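Local coordinates for major capsid protein (Faustovirus, PDB 5J7O) that probably builds the outer protein shell of a large double-stranded DNA virus, as a trimer of subunits with the double jelly-roll fold, at residues S438-P443 with R590-E595; V527-K530 with E535-A538. All blocks are in the same frame, centred on the assembly; numbering follows the deposited sequence.

Both contacts sit in the second jelly roll of the capsid subunit, their centres 12 Å apart, and contact 2 is nested in the chain between the two halves of contact 1. They share one antiparallel sheet, in which strands 592-597 and 526-531 are neighbours. A probable hydrogen bond joins Tyr593 N to Lys530 O at 2.7 Å. Inside the sandwich, Phe592 CZ of contact 1 packs 3.4 Å from Val529 CG1 of contact 2, continuing one apolar layer. On the other face of the sheet, a salt bridge runs from Glu595 OE2 to Arg528 NE at 3.1 Å. Contact 1 joins the C-D loop to strand H, and contact 2 is the E-F hairpin at the edge of the sheet within this chain.

Contact 1: residues S438-P443 with R590-E595; sequences SQLKWP and REFYIE
The ring of Phe592 takes Leu440 over one face: the CD1 methyl stands 4.0 Å from the ring centroid, 21° off the normal, as a CH-pi contact. The methyl is displaced toward the rim, so its nearest ring atom is Phe592 CD1, 3.8 Å from Leu440 CD1. Phe592 also packs on Val529 and Ala531 of the adjacent strand and on Ile447 of the facing sheet. Within the loop, Lys441 CB sits 3.9 Å above the plane of the Trp442 ring, toward its rim.

Leucine reaches the phenyl because its CD1 is anti to CA (chi2 -172°), which sends this branch outward from the loop as far as it can go. The two side chains meet at a slant, both well buried. Leu440 also touches Ile447 and Ala613, so it packs against two strands of the facing sheet as well as the phenyl. Toward solvent the fit is slacker. Arg590 lies beside the loop, and the nearest approach there is Leu440 O to Arg590 CA at 4.4 Å.

On its outer side the loop is tied to itself. Lys441 curls back so that NZ gives a hydrogen bond to Ser438 O at 2.9 Å, arriving tilted from the carbonyl plane. Arg422 brings a second positive charge close to the same ammonium group, a proximity the bond to Ser438 O may partly offset.

Phe592 opens its strand with backbone hydrogen bonding to Gln437, just before the loop leaves for strand 444-453. This is the jelly-roll C-D connection, crossing from the CHEF sheet to the BIDG sheet, with its leucine packed on the first aromatic of strand H.

Contact 2: residues V527-K530 with E535-A538; sequences VRVK and ELYA
Val529 and Tyr537 form the tight part of this contact, lying side by side and pointing the same way, with Val529 CB 3.7 Å from Tyr537 CB. Val529 CG2, placed beside the backbone N, comes obliquely to the tyrosine ring near its CD2. The other methyl leans on Leu536, Val529 CG1 being 4.1 Å from Leu536 CB. All three residues are buried; Leu569 and Phe571 add to the packing on Val529, and the tyrosine runs on to Asn570, whose backbone carbonyl its hydroxyl hydrogen-bonds.

The backbones here are the E and F strands of the jelly roll, an antiparallel hairpin interrupted by a classic beta bulge: Leu536 and Tyr537 both face Val529. Val529 O is gripped by two amides, Tyr537 N at 3.2 Å, in the carbonyl plane on a lone pair, and Leu536 N at 3.0 Å, tilted from that plane. A third bond, Val529 N to Tyr537 O at 2.9 Å, completes the pair.

The opposite face is more open to solvent, though the stem of Arg528 still passes close, its CG 3.2 Å from Tyr537 O. At its charged end Arg528 crosses Glu535 at about a right angle, guanidinium and carboxylate planes 88° apart, with Glu535 OE2 at the guanidinium edge by NH1. The modelled 2.4 Å between Arg528 NH1 and Glu535 OE2 is implausibly short and the N-H...O angle only 115°; the groups pair as a salt bridge whose details are doubtful. Bent at chi3 (116°), the arginine leaves NE for Glu595; Glu535 also packs on Glu72 of the third subunit.

Contact 1: residues S438-P443 with R590-E595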
loop_
_atom_site.group_PDB
_atom_site.type_symbol
_atom_site.label_atom_id
_atom_site.label_comp_id
_atom_site.label_asym_id
_atom_site.label_seq_id
_atom_site.Cartn_x
_atom_site.Cartn_y
_atom_site.Cartn_z
ATOM N N SER B 438 25.856 -4.542 -28.393
ATOM C CA SER B 438 26.376 -3.678 -29.448
ATOM C C SER B 438 25.861 -2.249 -29.346
ATOM O O SER B 438 26.485 -1.340 -29.904
ATOM C CB SER B 438 26.024 -4.255 -30.820
ATOM O OG SER B 438 26.572 -5.550 -30.989
ATOM N N GLN B 439 24.745 -2.028 -28.651
ATOM C CA GLN B 439 24.181 -0.687 -28.555
ATOM C C GLN B 439 25.040 0.246 -27.711
ATOM O O GLN B 439 24.896 1.467 -27.821
ATOM C CB GLN B 439 22.762 -0.753 -27.981
ATOM C CG GLN B 439 22.686 -0.975 -26.470
ATOM C CD GLN B 439 23.048 -2.390 -26.046
ATOM O OE1 GLN B 439 23.500 -3.201 -26.853
ATOM N NE2 GLN B 439 22.841 -2.693 -24.770
ATOM N N LEU B 440 25.936 -0.293 -26.890
ATOM C CA LEU B 440 26.682 0.515 -25.935
ATOM C C LEU B 440 27.891 1.155 -26.609
ATOM O O LEU B 440 28.779 0.452 -27.102
ATOM C CB LEU B 440 27.111 -0.343 -24.748
ATOM C CG LEU B 440 25.937 -1.015 -24.034
ATOM C CD1 LEU B 440 26.384 -1.706 -22.755
ATOM C CD2 LEU B 440 24.859 0.011 -23.747
ATOM N N LYS B 441 27.921 2.490 -26.624
ATOM C CA LYS B 441 29.034 3.246 -27.178
ATOM C C LYS B 441 29.656 4.236 -26.206
ATOM O O LYS B 441 30.786 4.677 -26.447
ATOM C CB LYS B 441 28.595 4.025 -28.430
ATOM C CG LYS B 441 28.583 3.223 -29.721
ATOM C CD LYS B 441 27.314 2.403 -29.866
ATOM C CE LYS B 441 27.227 1.776 -31.248
ATOM N NZ LYS B 441 25.943 1.052 -31.448
ATOM N N TRP B 442 28.971 4.591 -25.130
ATOM C CA TRP B 442 29.341 5.682 -24.242
ATOM C C TRP B 442 29.375 5.179 -22.811
ATOM O O TRP B 442 28.968 4.047 -22.532
ATOM C CB TRP B 442 28.333 6.833 -24.407
ATOM C CG TRP B 442 28.296 7.358 -25.808
ATOM C CD1 TRP B 442 29.345 7.445 -26.676
ATOM C CD2 TRP B 442 27.148 7.842 -26.515
ATOM N NE1 TRP B 442 28.925 7.963 -27.875
ATOM C CE2 TRP B 442 27.580 8.215 -27.804
ATOM C CE3 TRP B 442 25.799 8.001 -26.184
ATOM C CZ2 TRP B 442 26.713 8.738 -28.761
ATOM C CZ3 TRP B 442 24.939 8.520 -27.136
ATOM C CH2 TRP B 442 25.399 8.881 -28.409
ATOM N N PRO B 443 29.888 5.982 -21.872
ATOM C CA PRO B 443 29.904 5.543 -20.469
ATOM C C PRO B 443 28.506 5.194 -19.983
ATOM O O PRO B 443 27.546 5.924 -20.228
ATOM C CB PRO B 443 30.473 6.754 -19.725
ATOM C CG PRO B 443 31.304 7.437 -20.725
ATOM C CD PRO B 443 30.594 7.267 -22.034
ATOM N N ARG B 590 32.730 -1.066 -25.395
ATOM C CA ARG B 590 32.738 -1.494 -26.789
ATOM C C ARG B 590 32.846 -3.007 -26.950
ATOM O O ARG B 590 32.559 -3.525 -28.035
ATOM C CB ARG B 590 33.876 -0.800 -27.544
ATOM C CG ARG B 590 33.481 0.555 -28.119
ATOM C CD ARG B 590 34.679 1.384 -28.558
ATOM N NE ARG B 590 35.702 0.587 -29.230
ATOM C CZ ARG B 590 36.930 0.405 -28.756
ATOM N NH1 ARG B 590 37.290 0.972 -27.613
ATOM N NH2 ARG B 590 37.803 -0.335 -29.429
ATOM N N GLU B 591 33.251 -3.728 -25.899
ATOM C CA GLU B 591 33.255 -5.192 -25.890
ATOM C C GLU B 591 32.589 -5.652 -24.590
ATOM O O GLU B 591 33.246 -6.113 -23.654
ATOM C CB GLU B 591 34.670 -5.753 -26.030
ATOM C CG GLU B 591 34.700 -7.235 -26.371
ATOM C CD GLU B 591 36.046 -7.876 -26.099
ATOM O OE1 GLU B 591 36.216 -9.066 -26.438
ATOM O OE2 GLU B 591 36.931 -7.193 -25.541
ATOM N N PHE B 592 31.264 -5.533 -24.549
ATOM C CA PHE B 592 30.480 -5.671 -23.329
ATOM C C PHE B 592 29.564 -6.881 -23.449
ATOM O O PHE B 592 28.871 -7.038 -24.460
ATOM C CB PHE B 592 29.664 -4.399 -23.087
ATOM C CG PHE B 592 29.099 -4.282 -21.704
ATOM C CD1 PHE B 592 27.896 -4.885 -21.377
ATOM C CD2 PHE B 592 29.757 -3.542 -20.738
ATOM C CE1 PHE B 592 27.371 -4.767 -20.106
ATOM C CE2 PHE B 592 29.237 -3.419 -19.465
ATOM C CZ PHE B 592 28.041 -4.029 -19.150
ATOM N N TYR B 593 29.546 -7.724 -22.417
ATOM C CA TYR B 593 28.775 -8.960 -22.442
ATOM C C TYR B 593 27.921 -9.084 -21.190
ATOM O O TYR B 593 28.405 -8.866 -20.075
ATOM C CB TYR B 593 29.690 -10.183 -22.564
ATOM C CG TYR B 593 30.290 -10.354 -23.938
ATOM C CD1 TYR B 593 31.455 -9.688 -24.292
ATOM C CD2 TYR B 593 29.693 -11.180 -24.880
ATOM C CE1 TYR B 593 32.008 -9.840 -25.548
ATOM C CE2 TYR B 593 30.238 -11.338 -26.138
ATOM C CZ TYR B 593 31.396 -10.665 -26.467
ATOM O OH TYR B 593 31.944 -10.820 -27.719
ATOM N N ILE B 594 26.652 -9.436 -21.385
ATOM C CA ILE B 594 25.751 -9.825 -20.307
ATOM C C ILE B 594 25.462 -11.308 -20.478
ATOM O O ILE B 594 24.918 -11.728 -21.508
ATOM C CB ILE B 594 24.451 -9.005 -20.321
ATOM C CG1 ILE B 594 24.745 -7.526 -20.062
ATOM C CG2 ILE B 594 23.469 -9.547 -19.292
ATOM C CD1 ILE B 594 23.515 -6.644 -20.112
ATOM N N GLU B 595 25.833 -12.103 -19.481
ATOM C CA GLU B 595 25.688 -13.551 -19.529
ATOM C C GLU B 595 24.578 -13.979 -18.582
ATOM O O GLU B 595 24.512 -13.507 -17.443
ATOM C CB GLU B 595 27.001 -14.241 -19.159
ATOM C CG GLU B 595 28.192 -13.740 -19.954
ATOM C CD GLU B 595 29.486 -14.408 -19.546
ATOM O OE1 GLU B 595 30.557 -13.970 -20.018
ATOM O OE2 GLU B 595 29.435 -15.372 -18.752
#

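Contact 2: residues V527-K530 with E535-A538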
loop_
_atom_site.group_PDB
_atom_site.type_symbol
_atom_site.label_atom_id
_atom_site.label_comp_id
_atom_site.label_asym_id
_atom_site.label_seq_id
_atom_site.Cartn_x
_atom_site.Cartn_y
_atom_site.Cartn_z
ATOM N N VAL B 527 23.058 -13.885 -13.559
ATOM C CA VAL B 527 23.542 -12.889 -14.509
ATOM C C VAL B 527 24.999 -12.574 -14.186
ATOM O O VAL B 527 25.384 -12.486 -13.018
ATOM C CB VAL B 527 22.681 -11.606 -14.491
ATOM C CG1 VAL B 527 23.311 -10.513 -15.344
ATOM C CG2 VAL B 527 21.278 -11.907 -14.989
ATOM N N ARG B 528 25.806 -12.418 -15.235
ATOM C CA ARG B 528 27.212 -12.058 -15.124
ATOM C C ARG B 528 27.510 -10.942 -16.114
ATOM O O ARG B 528 26.978 -10.935 -17.227
ATOM C CB ARG B 528 28.112 -13.275 -15.389
ATOM C CG ARG B 528 29.608 -13.004 -15.337
ATOM C CD ARG B 528 30.375 -14.309 -15.184
ATOM N NE ARG B 528 31.225 -14.605 -16.333
ATOM C CZ ARG B 528 32.551 -14.510 -16.325
ATOM N NH1 ARG B 528 33.183 -14.117 -15.228
ATOM N NH2 ARG B 528 33.246 -14.800 -17.416
ATOM N N VAL B 529 28.346 -9.993 -15.702
ATOM C CA VAL B 529 28.691 -8.835 -16.522
ATOM C C VAL B 529 30.191 -8.861 -16.776
ATOM O O VAL B 529 30.989 -8.744 -15.838
ATOM C CB VAL B 529 28.266 -7.517 -15.856
ATOM C CG1 VAL B 529 28.676 -6.340 -16.718
ATOM C CG2 VAL B 529 26.763 -7.509 -15.614
ATOM N N LYS B 530 30.570 -9.004 -18.045
ATOM C CA LYS B 530 31.965 -9.124 -18.452
ATOM C C LYS B 530 32.233 -8.130 -19.572
ATOM O O LYS B 530 31.561 -8.167 -20.608
ATOM C CB LYS B 530 32.277 -10.552 -18.908
ATOM C CG LYS B 530 33.689 -10.763 -19.416
ATOM C CD LYS B 530 33.866 -12.183 -19.924
ATOM C CE LYS B 530 35.289 -12.434 -20.386
ATOM N NZ LYS B 530 35.474 -13.837 -20.851
ATOM N N GLU B 535 35.767 -8.795 -15.242
ATOM C CA GLU B 535 34.551 -9.116 -14.506
ATOM C C GLU B 535 34.120 -7.891 -13.709
ATOM O O GLU B 535 34.785 -7.503 -12.743
ATOM C CB GLU B 535 34.783 -10.315 -13.592
ATOM C CG GLU B 535 33.529 -11.100 -13.259
ATOM C CD GLU B 535 33.830 -12.354 -12.465
ATOM O OE1 GLU B 535 34.297 -12.232 -11.312
ATOM O OE2 GLU B 535 33.614 -13.462 -12.998
ATOM N N LEU B 536 33.019 -7.270 -14.126
ATOM C CA LEU B 536 32.401 -6.212 -13.340
ATOM C C LEU B 536 31.328 -6.758 -12.411
ATOM O O LEU B 536 31.069 -6.172 -11.354
ATOM C CB LEU B 536 31.807 -5.150 -14.268
ATOM C CG LEU B 536 32.798 -4.635 -15.315
ATOM C CD1 LEU B 536 32.135 -3.644 -16.255
ATOM C CD2 LEU B 536 34.011 -4.013 -14.640
ATOM N N TYR B 537 30.707 -7.872 -12.792
ATOM C CA TYR B 537 29.803 -8.619 -11.928
ATOM C C TYR B 537 30.056 -10.097 -12.160
ATOM O O TYR B 537 29.939 -10.574 -13.294
ATOM C CB TYR B 537 28.337 -8.281 -12.213
ATOM C CG TYR B 537 27.843 -7.029 -11.537
ATOM C CD1 TYR B 537 27.467 -7.041 -10.200
ATOM C CD2 TYR B 537 27.739 -5.834 -12.236
ATOM C CE1 TYR B 537 27.009 -5.897 -9.577
ATOM C CE2 TYR B 537 27.283 -4.685 -11.622
ATOM C CZ TYR B 537 26.919 -4.722 -10.292
ATOM O OH TYR B 537 26.464 -3.579 -9.677
ATOM N N ALA B 538 30.404 -10.817 -11.100
ATOM C CA ALA B 538 30.516 -12.262 -11.195
ATOM C C ALA B 538 29.132 -12.870 -11.427
ATOM O O ALA B 538 28.110 -12.179 -11.445
ATOM C CB ALA B 538 31.168 -12.831 -9.938
#